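Local coordinates for protein DNA-entry nuclease (Competence-specific nuclease) (Streptococcus agalactiae ILRI112, PDB 4QGO) that is a virulence-factor nuclease that probably cleaves DNA and RNA without sequence specificity, using a beta-beta-alpha (His-Me finger) fold, at residues A[39-47]-A[190-198]; A[89-97]-A[129-137]. The protein carries 1 engineered substitution. All coordinates share one frame; numbering follows the deposited sequence.

In the fold
Two contacts tie distant parts of one nuclease domain. Going from the N terminus, the chain first makes strands 27-30 and 33-36 at one border of the seven-stranded antiparallel sheet. The loop that follows, 39-47, forms contact 1 with the end of strand 188-195, a central strand of that sheet. Contact 1 thus closes a loop of 142 residues. Contact 2 is nested inside it. It joins the loop 89-97 to residues 129-137, which run into strand 135-139 of the small two-stranded sheet, and it closes 31 residues. The two contacts lie on opposite sides of the chain's centre, their centres about 28 Å apart, and do not touch.

Contact 1: residues A[39-47]-A[190-198]; sequences NQTNLNADV and HLEAKSQDG
T41 and E192 make the one direct hydrogen bond between the loop 39-47 and the strand end 190-198. T41 OG1 donates to E192 OE1 at 2.7 Å. It meets the anti side of the carboxylate, 33° out of its plane. The same hydroxyl accepts from L43 N in an ST turn, which ties the loop's bend to the acid. E192 OE1 also takes a water that binds N42 N, and it forms a salt bridge with R173.

Water carries the other polar links. K194 bends at chi2 (66°) and chi4 (-59°). Its NZ reaches one water shared with T41 O and L43 O, and another bound to A45 N. A further water joins A45 O to Q196 OE1.

Packing adds to these bonds. L43 CD1 lies 3.7 Å from E192 CB. A45 CB rests on the backbone where the strand enters the turn S195-G198, 3.3 Å from K194 O and 3.4 Å from Q196 N.

The loop runs roughly along strand 188-195, over one face of the large antiparallel sheet. L43 and A45 also touch strand 170-177 through R171. On the other side of strand 188-195, K194 touches E201 of strand 201-207, and E201 also accepts from T41 N.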
loop_
_atom_site.group_PDB
_atom_site.type_symbol
_atom_site.label_atom_id
_atom_site.label_comp_id
_atom_site.label_asym_id
_atom_site.label_seq_id
_atom_site.Cartn_x
_atom_site.Cartn_y
_atom_site.Cartn_z
ATOM N N ASN A 39 5.660 -1.213 -15.310
ATOM C CA ASN A 39 4.804 -2.180 -14.616
ATOM C C ASN A 39 5.464 -3.542 -14.363
ATOM O O ASN A 39 4.786 -4.503 -14.010
ATOM C CB ASN A 39 3.452 -2.334 -15.343
ATOM C CG ASN A 39 2.257 -2.284 -14.409
ATOM O OD1 ASN A 39 2.347 -1.855 -13.261
ATOM N ND2 ASN A 39 1.114 -2.720 -14.923
ATOM N N GLN A 40 6.786 -3.617 -14.533
ATOM C CA GLN A 40 7.515 -4.860 -14.323
ATOM C C GLN A 40 8.179 -4.882 -12.956
ATOM O O GLN A 40 8.774 -3.892 -12.520
ATOM C CB GLN A 40 8.574 -5.065 -15.421
ATOM C CG GLN A 40 8.030 -4.885 -16.831
ATOM C CD GLN A 40 6.871 -5.809 -17.130
ATOM O OE1 GLN A 40 7.036 -7.025 -17.191
ATOM N NE2 GLN A 40 5.688 -5.236 -17.312
ATOM N N THR A 41 8.057 -6.025 -12.283
ATOM C CA THR A 41 8.710 -6.257 -10.999
ATOM C C THR A 41 9.573 -7.506 -11.097
ATOM O O THR A 41 9.311 -8.382 -11.927
ATOM C CB THR A 41 7.681 -6.422 -9.861
ATOM O OG1 THR A 41 8.354 -6.827 -8.660
ATOM C CG2 THR A 41 6.625 -7.456 -10.231
ATOM N N ASN A 42 10.603 -7.581 -10.257
ATOM C CA ASN A 42 11.489 -8.734 -10.301
ATOM C C ASN A 42 11.069 -9.865 -9.380
ATOM O O ASN A 42 11.821 -10.827 -9.188
ATOM C CB ASN A 42 12.943 -8.327 -10.025
ATOM C CG ASN A 42 13.156 -7.780 -8.623
ATOM O OD1 ASN A 42 12.331 -7.965 -7.726
ATOM N ND2 ASN A 42 14.281 -7.102 -8.427
ATOM N N LEU A 43 9.877 -9.743 -8.796
ATOM C CA LEU A 43 9.356 -10.790 -7.919
ATOM C C LEU A 43 9.336 -12.135 -8.611
ATOM O O LEU A 43 8.943 -12.242 -9.763
ATOM C CB LEU A 43 7.948 -10.451 -7.434
ATOM C CG LEU A 43 7.793 -9.336 -6.406
ATOM C CD1 LEU A 43 6.314 -9.097 -6.166
ATOM C CD2 LEU A 43 8.500 -9.716 -5.116
ATOM N N ASN A 44 9.760 -13.162 -7.876
ATOM C CA ASN A 44 9.768 -14.523 -8.393
ATOM C C ASN A 44 8.595 -15.313 -7.806
ATOM O O ASN A 44 8.581 -15.635 -6.621
ATOM C CB ASN A 44 11.101 -15.202 -8.082
ATOM C CG ASN A 44 11.197 -16.596 -8.674
ATOM O OD1 ASN A 44 10.323 -17.018 -9.427
ATOM N ND2 ASN A 44 12.285 -17.301 -8.362
ATOM N N ALA A 45 7.593 -15.581 -8.640
ATOM C CA ALA A 45 6.429 -16.358 -8.220
ATOM C C ALA A 45 6.605 -17.837 -8.511
ATOM O O ALA A 45 5.779 -18.649 -8.117
ATOM C CB ALA A 45 5.171 -15.838 -8.903
ATOM N N ASP A 46 7.685 -18.189 -9.201
ATOM C CA ASP A 46 7.911 -19.581 -9.587
ATOM C C ASP A 46 8.785 -20.272 -8.548
ATOM O O ASP A 46 9.897 -20.738 -8.837
ATOM C CB ASP A 46 8.538 -19.643 -10.981
ATOM C CG ASP A 46 8.611 -21.049 -11.523
ATOM O OD1 ASP A 46 7.910 -21.930 -10.978
ATOM O OD2 ASP A 46 9.366 -21.269 -12.494
ATOM N N VAL A 47 8.286 -20.304 -7.319
ATOM C CA VAL A 47 9.009 -20.905 -6.208
ATOM C C VAL A 47 8.093 -21.906 -5.510
ATOM O O VAL A 47 6.923 -21.619 -5.248
ATOM C CB VAL A 47 9.512 -19.837 -5.204
ATOM C CG1 VAL A 47 10.584 -18.966 -5.839
ATOM C CG2 VAL A 47 8.378 -18.962 -4.741
ATOM N N HIS A 190 4.282 1.345 -2.124
ATOM C CA HIS A 190 4.813 0.626 -3.276
ATOM C C HIS A 190 4.212 -0.777 -3.314
ATOM O O HIS A 190 4.411 -1.548 -2.381
ATOM C CB HIS A 190 6.344 0.562 -3.146
ATOM C CG HIS A 190 7.051 -0.019 -4.331
ATOM N ND1 HIS A 190 8.400 -0.308 -4.300
ATOM C CD2 HIS A 190 6.622 -0.346 -5.573
ATOM C CE1 HIS A 190 8.766 -0.801 -5.470
ATOM N NE2 HIS A 190 7.710 -0.827 -6.263
ATOM N N LEU A 191 3.462 -1.102 -4.370
ATOM C CA LEU A 191 2.858 -2.430 -4.507
ATOM C C LEU A 191 3.436 -3.148 -5.714
ATOM O O LEU A 191 3.465 -2.582 -6.805
ATOM C CB LEU A 191 1.337 -2.344 -4.700
ATOM C CG LEU A 191 0.549 -1.297 -3.917
ATOM C CD1 LEU A 191 -0.909 -1.349 -4.328
ATOM C CD2 LEU A 191 0.688 -1.544 -2.428
ATOM N N GLU A 192 3.855 -4.400 -5.519
ATOM C CA GLU A 192 4.416 -5.236 -6.571
ATOM C C GLU A 192 3.736 -6.599 -6.520
ATOM O O GLU A 192 3.557 -7.170 -5.437
ATOM C CB GLU A 192 5.909 -5.422 -6.339
ATOM C CG GLU A 192 6.711 -4.140 -6.397
ATOM C CD GLU A 192 8.142 -4.387 -6.006
ATOM O OE1 GLU A 192 8.918 -4.857 -6.863
ATOM O OE2 GLU A 192 8.488 -4.136 -4.835
ATOM N N ALA A 193 3.364 -7.133 -7.681
ATOM C CA ALA A 193 2.719 -8.442 -7.729
ATOM C C ALA A 193 3.098 -9.192 -8.997
ATOM O O ALA A 193 3.271 -8.586 -10.056
ATOM C CB ALA A 193 1.198 -8.310 -7.628
ATOM N N LYS A 194 3.199 -10.515 -8.885
ATOM C CA LYS A 194 3.522 -11.363 -10.027
ATOM C C LYS A 194 2.881 -12.721 -9.794
ATOM O O LYS A 194 3.098 -13.336 -8.756
ATOM C CB LYS A 194 5.044 -11.495 -10.150
ATOM C CG LYS A 194 5.524 -12.478 -11.206
ATOM C CD LYS A 194 5.155 -11.986 -12.589
ATOM C CE LYS A 194 5.709 -12.925 -13.664
ATOM N NZ LYS A 194 7.193 -13.035 -13.585
ATOM N N SER A 195 2.088 -13.192 -10.753
ATOM C CA SER A 195 1.554 -14.549 -10.659
ATOM C C SER A 195 2.529 -15.565 -11.261
ATOM O O SER A 195 3.342 -15.230 -12.136
ATOM C CB SER A 195 0.176 -14.652 -11.326
ATOM O OG SER A 195 0.268 -14.440 -12.727
ATOM N N GLN A 196 2.449 -16.796 -10.772
ATOM C CA GLN A 196 3.282 -17.878 -11.288
ATOM C C GLN A 196 3.154 -17.999 -12.805
ATOM O O GLN A 196 4.160 -18.156 -13.497
ATOM C CB GLN A 196 2.920 -19.201 -10.607
ATOM C CG GLN A 196 3.732 -20.399 -11.108
ATOM C CD GLN A 196 3.184 -21.737 -10.621
ATOM O OE1 GLN A 196 2.746 -21.873 -9.479
ATOM N NE2 GLN A 196 3.211 -22.736 -11.499
ATOM N N ASP A 197 1.928 -17.890 -13.317
ATOM C CA ASP A 197 1.703 -18.035 -14.760
ATOM C C ASP A 197 1.994 -16.780 -15.574
ATOM O O ASP A 197 1.846 -16.783 -16.796
ATOM C CB ASP A 197 0.294 -18.577 -15.067
ATOM C CG ASP A 197 -0.827 -17.567 -14.805
ATOM O OD1 ASP A 197 -0.573 -16.391 -14.471
ATOM O OD2 ASP A 197 -2.002 -17.961 -14.956
ATOM N N GLY A 198 2.379 -15.706 -14.884
ATOM C CA GLY A 198 2.781 -14.473 -15.533
ATOM C C GLY A 198 1.657 -13.570 -16.017
ATOM O O GLY A 198 1.924 -12.491 -16.562
HETATM O O HOH W 1 8.794 -11.165 -12.189
HETATM O O HOH W 2 11.280 -5.031 -8.839
HETATM O O HOH W 3 4.127 -20.816 -7.359
HETATM O O HOH W 4 7.918 -15.392 -11.617
#

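Contact 2: residues A[89-97]-A[129-137]; sequences NWKPLGWHQ and VSNPQNVVT
The W90 indole packs against S130, P132 and V135. With CG anti to the backbone N (chi1 -178°), the ring extends toward the loop 129-134. S130 O lies over the centre of one face, 4.1 Å above the plane. P92 N lies against the opposite face, nearer the rim. V135 meets the ring at its edge: V135 CG1 is in the ring plane, 3.8 Å from W90 CZ3. The side chains of P132 and W90 cross at about a right angle, with P132 CB 3.7 Å from W90 CZ2.

P92 packs its ring on the start of the strand. P92 CB is 3.6 Å from V135 O, and P92 CG is 3.5 Å from T137 OG1. P92 also begins a type II turn that ends at W95, with G94 at positive phi.

T137 OG1 stands beside its backbone N (chi1 -64°) and donates to L93 O in this turn at 2.8 Å. The donor sits 47° out of the carbonyl plane. T137 OG1 also lies at the edge of the W95 ring, 3.7 Å from W95 CE3. One water joins L93 O to T137 N, another L93 N to V135 O.

The turn thus packs beside strand 135-139, which pairs with strand 108-112 through V136 and G111. V108 of that strand touches W95 and T137. This pair, followed by helix 140-144, is consistent with the beta-beta-alpha motif of His-Me finger nucleases.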
loop_
_atom_site.group_PDB
_atom_site.type_symbol
_atom_site.label_atom_id
_atom_site.label_comp_id
_atom_site.label_asym_id
_atom_site.label_seq_id
_atom_site.Cartn_x
_atom_site.Cartn_y
_atom_site.Cartn_z
ATOM N N ASN A 89 -8.731 0.856 19.572
ATOM C CA ASN A 89 -8.023 1.902 20.304
ATOM C C ASN A 89 -6.647 2.224 19.718
ATOM O O ASN A 89 -6.220 3.380 19.707
ATOM C CB ASN A 89 -7.885 1.526 21.781
ATOM N N TRP A 90 -5.956 1.197 19.232
ATOM C CA TRP A 90 -4.611 1.375 18.693
ATOM C C TRP A 90 -4.659 2.202 17.410
ATOM O O TRP A 90 -5.548 2.022 16.588
ATOM C CB TRP A 90 -3.954 0.014 18.427
ATOM C CG TRP A 90 -2.541 0.122 17.918
ATOM C CD1 TRP A 90 -1.399 0.176 18.665
ATOM C CD2 TRP A 90 -2.126 0.195 16.549
ATOM N NE1 TRP A 90 -0.301 0.286 17.847
ATOM C CE2 TRP A 90 -0.721 0.298 16.542
ATOM C CE3 TRP A 90 -2.808 0.192 15.329
ATOM C CZ2 TRP A 90 0.015 0.393 15.364
ATOM C CZ3 TRP A 90 -2.076 0.274 14.163
ATOM C CH2 TRP A 90 -0.680 0.377 14.189
ATOM N N LYS A 91 -3.699 3.106 17.257
ATOM C CA LYS A 91 -3.601 3.903 16.037
ATOM C C LYS A 91 -2.179 3.839 15.491
ATOM O O LYS A 91 -1.220 3.816 16.255
ATOM C CB LYS A 91 -3.975 5.359 16.325
ATOM C CG LYS A 91 -5.435 5.574 16.715
ATOM C CD LYS A 91 -6.389 5.137 15.603
ATOM C CE LYS A 91 -7.815 5.640 15.850
ATOM N NZ LYS A 91 -8.400 5.120 17.123
ATOM N N PRO A 92 -2.036 3.819 14.156
ATOM C CA PRO A 92 -0.699 3.792 13.561
ATOM C C PRO A 92 0.081 5.091 13.762
ATOM O O PRO A 92 -0.464 6.106 14.240
ATOM C CB PRO A 92 -0.981 3.540 12.066
ATOM C CG PRO A 92 -2.357 4.104 11.845
ATOM C CD PRO A 92 -3.111 3.842 13.144
ATOM N N LEU A 93 1.357 5.059 13.396
ATOM C CA LEU A 93 2.233 6.211 13.534
ATOM C C LEU A 93 1.715 7.384 12.711
ATOM O O LEU A 93 1.287 7.201 11.563
ATOM C CB LEU A 93 3.649 5.848 13.087
ATOM C CG LEU A 93 4.327 4.740 13.888
ATOM C CD1 LEU A 93 5.636 4.394 13.238
ATOM C CD2 LEU A 93 4.548 5.194 15.333
ATOM N N GLY A 94 1.747 8.587 13.289
ATOM C CA GLY A 94 1.342 9.787 12.569
ATOM C C GLY A 94 -0.157 10.024 12.475
ATOM O O GLY A 94 -0.602 10.883 11.709
ATOM N N TRP A 95 -0.942 9.265 13.232
ATOM C CA TRP A 95 -2.402 9.347 13.130
ATOM C C TRP A 95 -2.953 10.635 13.712
ATOM O O TRP A 95 -2.812 10.906 14.914
ATOM C CB TRP A 95 -3.054 8.172 13.841
ATOM C CG TRP A 95 -4.558 8.108 13.693
ATOM C CD1 TRP A 95 -5.499 8.660 14.524
ATOM C CD2 TRP A 95 -5.284 7.426 12.662
ATOM N NE1 TRP A 95 -6.766 8.371 14.058
ATOM C CE2 TRP A 95 -6.659 7.608 12.922
ATOM C CE3 TRP A 95 -4.902 6.677 11.539
ATOM C CZ2 TRP A 95 -7.652 7.066 12.103
ATOM C CZ3 TRP A 95 -5.891 6.136 10.725
ATOM C CH2 TRP A 95 -7.248 6.335 11.009
ATOM N N HIS A 96 -3.593 11.421 12.854
ATOM C CA HIS A 96 -4.268 12.644 13.284
ATOM C C HIS A 96 -5.488 12.855 12.418
ATOM O O HIS A 96 -5.423 13.483 11.366
ATOM C CB HIS A 96 -3.322 13.841 13.192
ATOM C CG HIS A 96 -2.171 13.754 14.143
ATOM N ND1 HIS A 96 -2.321 13.936 15.501
ATOM C CD2 HIS A 96 -0.865 13.467 13.942
ATOM C CE1 HIS A 96 -1.150 13.784 16.094
ATOM N NE2 HIS A 96 -0.250 13.494 15.170
ATOM N N GLN A 97 -6.603 12.297 12.861
ATOM C CA GLN A 97 -7.824 12.348 12.082
ATOM C C GLN A 97 -8.373 13.769 11.956
ATOM O O GLN A 97 -8.270 14.578 12.886
ATOM C CB GLN A 97 -8.873 11.444 12.722
ATOM C CG GLN A 97 -10.137 11.243 11.893
ATOM C CD GLN A 97 -9.857 10.573 10.558
ATOM O OE1 GLN A 97 -9.454 11.227 9.597
ATOM N NE2 GLN A 97 -10.062 9.260 10.501
ATOM N N VAL A 129 -6.589 -5.200 12.769
ATOM C CA VAL A 129 -6.401 -3.809 12.383
ATOM C C VAL A 129 -5.371 -3.115 13.265
ATOM O O VAL A 129 -5.073 -1.939 13.081
ATOM C CB VAL A 129 -7.735 -3.028 12.443
ATOM C CG1 VAL A 129 -8.702 -3.558 11.394
ATOM C CG2 VAL A 129 -8.349 -3.131 13.836
ATOM N N SER A 130 -4.814 -3.843 14.227
ATOM C CA SER A 130 -3.829 -3.242 15.109
ATOM C C SER A 130 -2.498 -3.985 15.098
ATOM O O SER A 130 -1.726 -3.883 16.047
ATOM C CB SER A 130 -4.369 -3.156 16.535
ATOM O OG SER A 130 -4.694 -4.442 17.026
ATOM N N ASN A 131 -2.226 -4.735 14.033
ATOM C CA ASN A 131 -0.889 -5.292 13.848
ATOM C C ASN A 131 0.064 -4.136 13.550
ATOM O O ASN A 131 -0.019 -3.539 12.479
ATOM C CB ASN A 131 -0.897 -6.296 12.692
ATOM C CG ASN A 131 0.481 -6.886 12.405
ATOM O OD1 ASN A 131 1.513 -6.323 12.780
ATOM N ND2 ASN A 131 0.498 -8.020 11.716
ATOM N N PRO A 132 0.968 -3.804 14.489
ATOM C CA PRO A 132 1.745 -2.568 14.349
ATOM C C PRO A 132 2.778 -2.626 13.229
ATOM O O PRO A 132 3.343 -1.593 12.870
ATOM C CB PRO A 132 2.435 -2.437 15.713
ATOM C CG PRO A 132 2.573 -3.855 16.182
ATOM C CD PRO A 132 1.312 -4.539 15.722
ATOM N N GLN A 133 3.033 -3.811 12.688
ATOM C CA GLN A 133 3.972 -3.932 11.585
ATOM C C GLN A 133 3.264 -3.909 10.238
ATOM O O GLN A 133 3.918 -3.868 9.197
ATOM C CB GLN A 133 4.785 -5.229 11.701
ATOM C CG GLN A 133 5.432 -5.416 13.052
ATOM C CD GLN A 133 6.673 -6.281 12.992
ATOM O OE1 GLN A 133 6.985 -6.883 11.964
ATOM N NE2 GLN A 133 7.391 -6.345 14.102
ATOM N N ASN A 134 1.930 -3.923 10.260
ATOM C CA ASN A 134 1.130 -4.063 9.035
ATOM C C ASN A 134 0.169 -2.913 8.777
ATOM O O ASN A 134 -0.630 -2.987 7.854
ATOM C CB ASN A 134 0.329 -5.387 9.060
ATOM C CG ASN A 134 -0.281 -5.755 7.695
ATOM O OD1 ASN A 134 0.368 -5.655 6.664
ATOM N ND2 ASN A 134 -1.542 -6.187 7.699
ATOM N N VAL A 135 0.226 -1.854 9.583
ATOM C CA VAL A 135 -0.754 -0.773 9.453
ATOM C C VAL A 135 -0.080 0.586 9.481
ATOM O O VAL A 135 0.741 0.863 10.361
ATOM C CB VAL A 135 -1.814 -0.834 10.578
ATOM C CG1 VAL A 135 -2.818 0.313 10.414
ATOM C CG2 VAL A 135 -2.517 -2.182 10.576
ATOM N N VAL A 136 -0.430 1.426 8.509
ATOM C CA VAL A 136 0.045 2.806 8.465
ATOM C C VAL A 136 -1.129 3.773 8.423
ATOM O O VAL A 136 -2.285 3.376 8.226
ATOM C CB VAL A 136 0.966 3.075 7.252
ATOM C CG1 VAL A 136 2.250 2.256 7.364
ATOM C CG2 VAL A 136 0.240 2.779 5.921
ATOM N N THR A 137 -0.827 5.052 8.623
ATOM C CA THR A 137 -1.799 6.112 8.415
ATOM C C THR A 137 -1.899 6.355 6.921
ATOM O O THR A 137 -0.932 6.775 6.298
ATOM C CB THR A 137 -1.365 7.394 9.134
ATOM O OG1 THR A 137 -1.346 7.147 10.545
ATOM C CG2 THR A 137 -2.317 8.553 8.823
HETATM O O HOH W 5 1.826 5.657 9.312
HETATM O O HOH W 6 2.360 2.893 11.602
#